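Local structure of anaphase-promoting complex subunit CUT9 (Schizosaccharomyces pombe, 2XPI) at residues Ile53-Tyr58 with Trp90-Leu95; Phe121-Val126 with Lys137-Lys142. The protein serves as a subunit of the anaphase-promoting complex/cyclosome, the E3 ubiquitin ligase that controls progression through mitosis and G1, and forms homodimers through its tetratricopeptide repeats. One frame throughout, in Å; residues are numbered along the deposited sequence.

Contact 1 of 2, residues Ile53-Tyr58 with Trp90-Leu95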
# COMPACT_ATOMS: atom_id res chain seq x y z
N ILE A 53 -3.45 9.13 24.80
CA ILE A 53 -3.91 7.74 24.76
C ILE A 53 -2.76 6.75 24.65
O ILE A 53 -2.99 5.56 24.52
CB ILE A 53 -4.72 7.44 23.49
CG1 ILE A 53 -5.80 8.45 23.21
CG2 ILE A 53 -5.38 6.07 23.57
CD1 ILE A 53 -6.51 8.11 21.92
N SER A 54 -1.52 7.21 24.60
CA SER A 54 -0.45 6.24 24.47
C SER A 54 -0.37 5.39 25.75
O SER A 54 -0.47 5.92 26.86
CB SER A 54 0.86 6.97 24.20
OG SER A 54 1.93 6.03 24.12
N PRO A 55 -0.24 4.06 25.61
CA PRO A 55 0.02 3.20 26.77
C PRO A 55 1.21 3.71 27.57
O PRO A 55 1.24 3.56 28.78
CB PRO A 55 0.38 1.85 26.15
CG PRO A 55 -0.20 1.89 24.76
CD PRO A 55 -0.40 3.31 24.36
N MET A 56 2.18 4.32 26.90
CA MET A 56 3.39 4.81 27.57
C MET A 56 3.13 5.89 28.61
O MET A 56 4.08 6.38 29.21
CB MET A 56 4.41 5.32 26.56
CG MET A 56 5.00 4.24 25.65
SD MET A 56 5.89 3.01 26.62
CE MET A 56 7.31 3.99 27.10
N THR A 57 1.86 6.27 28.83
CA THR A 57 1.52 7.25 29.87
C THR A 57 1.59 6.59 31.24
O THR A 57 1.61 7.28 32.27
CB THR A 57 0.10 7.85 29.73
OG1 THR A 57 -0.87 6.79 29.75
CG2 THR A 57 -0.05 8.68 28.44
N TYR A 58 1.63 5.27 31.25
CA TYR A 58 1.78 4.52 32.48
C TYR A 58 3.08 4.93 33.15
O TYR A 58 3.22 4.85 34.37
CB TYR A 58 1.77 3.03 32.18
CG TYR A 58 3.14 2.45 31.91
CD1 TYR A 58 3.82 1.73 32.89
CD2 TYR A 58 3.75 2.63 30.68
CE1 TYR A 58 5.08 1.20 32.64
CE2 TYR A 58 5.00 2.11 30.42
CZ TYR A 58 5.66 1.40 31.41
OH TYR A 58 6.91 0.88 31.15
N TRP A 90 2.40 -4.35 24.85
CA TRP A 90 2.74 -5.33 23.84
C TRP A 90 2.14 -4.97 22.48
O TRP A 90 2.83 -5.00 21.47
CB TRP A 90 2.28 -6.72 24.31
CG TRP A 90 2.51 -7.83 23.35
CD1 TRP A 90 3.32 -7.82 22.26
CD2 TRP A 90 1.92 -9.13 23.40
NE1 TRP A 90 3.27 -9.03 21.62
CE2 TRP A 90 2.41 -9.86 22.30
CE3 TRP A 90 1.03 -9.76 24.28
CZ2 TRP A 90 2.05 -11.18 22.05
CZ3 TRP A 90 0.67 -11.08 24.03
CH2 TRP A 90 1.17 -11.77 22.92
N ARG A 91 0.85 -4.64 22.46
CA ARG A 91 0.21 -4.20 21.23
C ARG A 91 0.95 -2.99 20.68
O ARG A 91 1.26 -2.92 19.50
CB ARG A 91 -1.23 -3.83 21.51
CG ARG A 91 -1.88 -3.06 20.41
CD ARG A 91 -3.13 -2.39 20.94
NE ARG A 91 -2.82 -1.34 21.91
CZ ARG A 91 -3.69 -0.86 22.78
NH1 ARG A 91 -4.92 -1.35 22.80
NH2 ARG A 91 -3.34 0.11 23.63
N HIS A 92 1.27 -2.04 21.55
CA HIS A 92 1.91 -0.82 21.10
C HIS A 92 3.23 -1.08 20.38
O HIS A 92 3.52 -0.49 19.34
CB HIS A 92 2.16 0.10 22.28
CG HIS A 92 2.28 1.54 21.90
ND1 HIS A 92 1.24 2.24 21.32
CD2 HIS A 92 3.31 2.41 22.03
CE1 HIS A 92 1.62 3.49 21.11
NE2 HIS A 92 2.87 3.62 21.53
N ASP A 93 4.03 -1.95 20.96
CA ASP A 93 5.34 -2.20 20.41
C ASP A 93 5.21 -2.98 19.11
O ASP A 93 5.96 -2.76 18.16
CB ASP A 93 6.23 -2.92 21.41
CG ASP A 93 7.59 -3.21 20.87
OD1 ASP A 93 7.89 -4.39 20.63
OD2 ASP A 93 8.36 -2.25 20.65
N ALA A 94 4.23 -3.88 19.04
CA ALA A 94 3.98 -4.61 17.79
C ALA A 94 3.74 -3.63 16.62
O ALA A 94 4.38 -3.73 15.59
CB ALA A 94 2.81 -5.58 17.94
N LEU A 95 2.80 -2.72 16.82
CA LEU A 95 2.48 -1.65 15.90
C LEU A 95 3.78 -0.99 15.45
O LEU A 95 4.12 -0.97 14.27
CB LEU A 95 1.66 -0.62 16.66
CG LEU A 95 0.35 -0.10 16.11
CD1 LEU A 95 -0.12 1.10 16.96
CD2 LEU A 95 0.52 0.27 14.66
O HOH W 1 4.55 6.07 22.57

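Contact 2 of 2, residues Phe121-Val126 with Lys137-Lys142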
# COMPACT_ATOMS: atom_id res chain seq x y z
N PHE A 121 -9.61 2.40 19.45
CA PHE A 121 -8.80 3.28 18.62
C PHE A 121 -7.52 2.58 18.14
O PHE A 121 -7.22 2.54 16.95
CB PHE A 121 -8.41 4.54 19.38
CG PHE A 121 -7.36 5.34 18.68
CD1 PHE A 121 -7.69 6.15 17.59
CD2 PHE A 121 -6.03 5.28 19.09
CE1 PHE A 121 -6.71 6.89 16.92
CE2 PHE A 121 -5.04 6.03 18.42
CZ PHE A 121 -5.39 6.83 17.33
N TRP A 122 -6.77 2.06 19.10
CA TRP A 122 -5.46 1.49 18.79
C TRP A 122 -5.58 0.25 17.93
O TRP A 122 -4.70 -0.01 17.09
CB TRP A 122 -4.68 1.24 20.08
CG TRP A 122 -4.14 2.51 20.67
CD1 TRP A 122 -4.50 3.10 21.86
CD2 TRP A 122 -3.17 3.37 20.07
NE1 TRP A 122 -3.79 4.25 22.04
CE2 TRP A 122 -2.97 4.45 20.96
CE3 TRP A 122 -2.45 3.34 18.87
CZ2 TRP A 122 -2.06 5.49 20.68
CZ3 TRP A 122 -1.55 4.38 18.60
CH2 TRP A 122 -1.37 5.43 19.50
N LEU A 123 -6.66 -0.50 18.12
CA LEU A 123 -6.92 -1.68 17.30
C LEU A 123 -7.23 -1.21 15.88
O LEU A 123 -6.71 -1.75 14.90
CB LEU A 123 -8.11 -2.46 17.85
CG LEU A 123 -8.16 -3.97 17.58
CD1 LEU A 123 -9.59 -4.45 17.33
CD2 LEU A 123 -7.24 -4.42 16.46
N ALA A 124 -8.10 -0.21 15.79
CA ALA A 124 -8.42 0.43 14.51
C ALA A 124 -7.15 0.90 13.78
O ALA A 124 -7.05 0.75 12.56
CB ALA A 124 -9.37 1.60 14.74
N GLN A 125 -6.19 1.45 14.53
CA GLN A 125 -4.92 1.91 13.97
C GLN A 125 -4.20 0.81 13.22
O GLN A 125 -3.68 1.02 12.11
CB GLN A 125 -3.99 2.36 15.09
CG GLN A 125 -4.01 3.83 15.36
CD GLN A 125 -3.28 4.59 14.29
OE1 GLN A 125 -2.17 5.06 14.49
NE2 GLN A 125 -3.90 4.69 13.12
N VAL A 126 -4.17 -0.37 13.83
CA VAL A 126 -3.51 -1.52 13.25
C VAL A 126 -4.15 -1.81 11.89
O VAL A 126 -3.46 -1.98 10.88
CB VAL A 126 -3.55 -2.76 14.21
CG1 VAL A 126 -2.91 -3.97 13.56
CG2 VAL A 126 -2.88 -2.44 15.55
N LYS A 137 -13.10 1.26 9.95
CA LYS A 137 -14.30 2.08 9.95
C LYS A 137 -15.39 1.33 10.69
O LYS A 137 -15.99 1.87 11.62
CB LYS A 137 -14.76 2.43 8.52
CG LYS A 137 -15.99 3.33 8.47
CD LYS A 137 -17.04 2.82 7.45
CE LYS A 137 -17.98 1.74 8.02
NZ LYS A 137 -17.67 0.31 7.65
N CYS A 138 -15.62 0.08 10.31
CA CYS A 138 -16.71 -0.67 10.93
C CYS A 138 -16.47 -0.75 12.44
O CYS A 138 -17.36 -0.48 13.23
CB CYS A 138 -16.92 -2.04 10.28
SG CYS A 138 -18.58 -2.88 10.68
N LEU A 139 -15.27 -1.11 12.85
CA LEU A 139 -15.00 -1.30 14.26
C LEU A 139 -15.33 -0.03 15.07
O LEU A 139 -15.93 -0.10 16.14
CB LEU A 139 -13.56 -1.73 14.44
CG LEU A 139 -13.07 -1.85 15.88
CD1 LEU A 139 -13.58 -3.16 16.47
CD2 LEU A 139 -11.56 -1.78 15.93
N LEU A 140 -14.95 1.13 14.53
CA LEU A 140 -15.18 2.41 15.20
C LEU A 140 -16.63 2.88 15.10
O LEU A 140 -17.06 3.77 15.83
CB LEU A 140 -14.23 3.47 14.63
CG LEU A 140 -12.73 3.27 14.83
CD1 LEU A 140 -11.97 4.39 14.17
CD2 LEU A 140 -12.38 3.18 16.31
N THR A 141 -17.39 2.28 14.18
CA THR A 141 -18.80 2.60 14.00
C THR A 141 -19.70 1.78 14.93
O THR A 141 -20.65 2.29 15.51
CB THR A 141 -19.24 2.33 12.55
OG1 THR A 141 -18.71 3.35 11.69
CG2 THR A 141 -20.75 2.33 12.44
N LYS A 142 -19.37 0.50 15.05
CA LYS A 142 -20.18 -0.47 15.78
C LYS A 142 -20.85 0.09 17.03
O LYS A 142 -22.08 0.10 17.14
CB LYS A 142 -19.34 -1.71 16.14

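Contact 1 of 2, residues Ile53-Tyr58 with Trp90-Leu95
An ST turn at the start of a short 3-10 segment, in the loop that precedes the first TPR helix, is laid here against the side of that helix. Ser-54 forms the turn: its OG, anti to its own backbone N (chi1 178°), accepts a hydrogen bond from Met-56 N at 3.3 Å. The carbonyl O of Ser-54 is gripped twice, by Thr-57 N and by Thr-57 OG1, the hydroxyl lying nearly along the C=O axis. So braced, the turn presents the ring of Pro-55 to the helix. Pro-55 CD stands over one face of the His-92 imidazole in a CH-pi contact, 3.9 Å from the ring centroid and displaced toward the rim, where ND1 is its closest atom. Pro-55 CG also lies against the imidazole, and meets Arg-91 NH2 at the edge of the guanidinium, 3.8 Å away. CB of His-92 points toward the loop, and with CG anti to the backbone N (chi1 -157°) the imidazole extends to meet it. The same ring has a polar link to the turn: a water lies 3.0 Å from Ser-54 OG and 3.1 Å from His-92 NE2, bridging two atoms too far apart to bond directly. An alanine in place of His-92 would remove both the face under Pro-55 and the nitrogen that holds the water, and would probably loosen the turn's seat on the helix. Arg-91 bends at chi3, and its NH1 forms a salt bridge with Asp-119 of helix 117-129. From that same helix Trp-122 meets the His-92 ring edge-to-face, while Leu-51 of the second subunit also packs on His-92, so the loop, helix 117-129 and the second subunit meet around one imidazole of helix 83-96.

Contact 2 of 2, residues Phe121-Val126 with Lys137-Lys142
Leu-139 leaves its helix with CB directed at segment 121-126 of helix 117-129, and CG lies anti to the backbone N (chi1 175°), which carries the branch toward the facing helix. There CD2 does the touching: it lies 3.6 Å from Leu-123 CD1, 4.0 Å from Leu-123 CB, and 3.8 Å from the backbone N of Ala-124. The two leucine side chains cross at about a right angle, methyl against methyl. These are the paired antiparallel helices of TPR 2, a helix-turn-helix hairpin whose short segments run at 163° with axes 9.4 Å apart. Ala-124 sits at the point of closest backbone approach, its CA 6.8 Å from that of Leu-139, and its CB methyl is met by Leu-140, the residue after Leu-139. With CG anti to the carbonyl carbon (chi1 -64°), the isopropyl end of Leu-140 comes up to Ala-124 CB, CD2 at 3.7 Å and CG and CD1 little further. Leu-155 of helix 150-162 packs on both Ala-124 and Leu-140, whereas Leu-111 of helix 100-114 touches Leu-123 and Leu-139. The side chain of Leu-139 is also about 4 Å from a bound gold (I) cyanide ion.

In the fold
From the N terminus, the chain first lays Ile-53-Tyr-58 on helix 83-96, and contact 1 closes a connection that includes the unmodelled residues 61-81 and the start of helix 83-96. Helix 100-114 then turns back to complete TPR 1, and only afterwards does contact 2 open, closing the short helical hairpin between helices 117-129 and 133-142. The two contacts are therefore in series, neither nested nor crossed, with centres about 16 Å apart. Trp-122 couples them: its CB points away from segment 137-142, its side chain packs against Arg-91 and Leu-95, and its NE1 probably donates to Ile-53 O. Thus the N-terminal loop is tied to both TPR 1 and TPR 2, beside the second subunit.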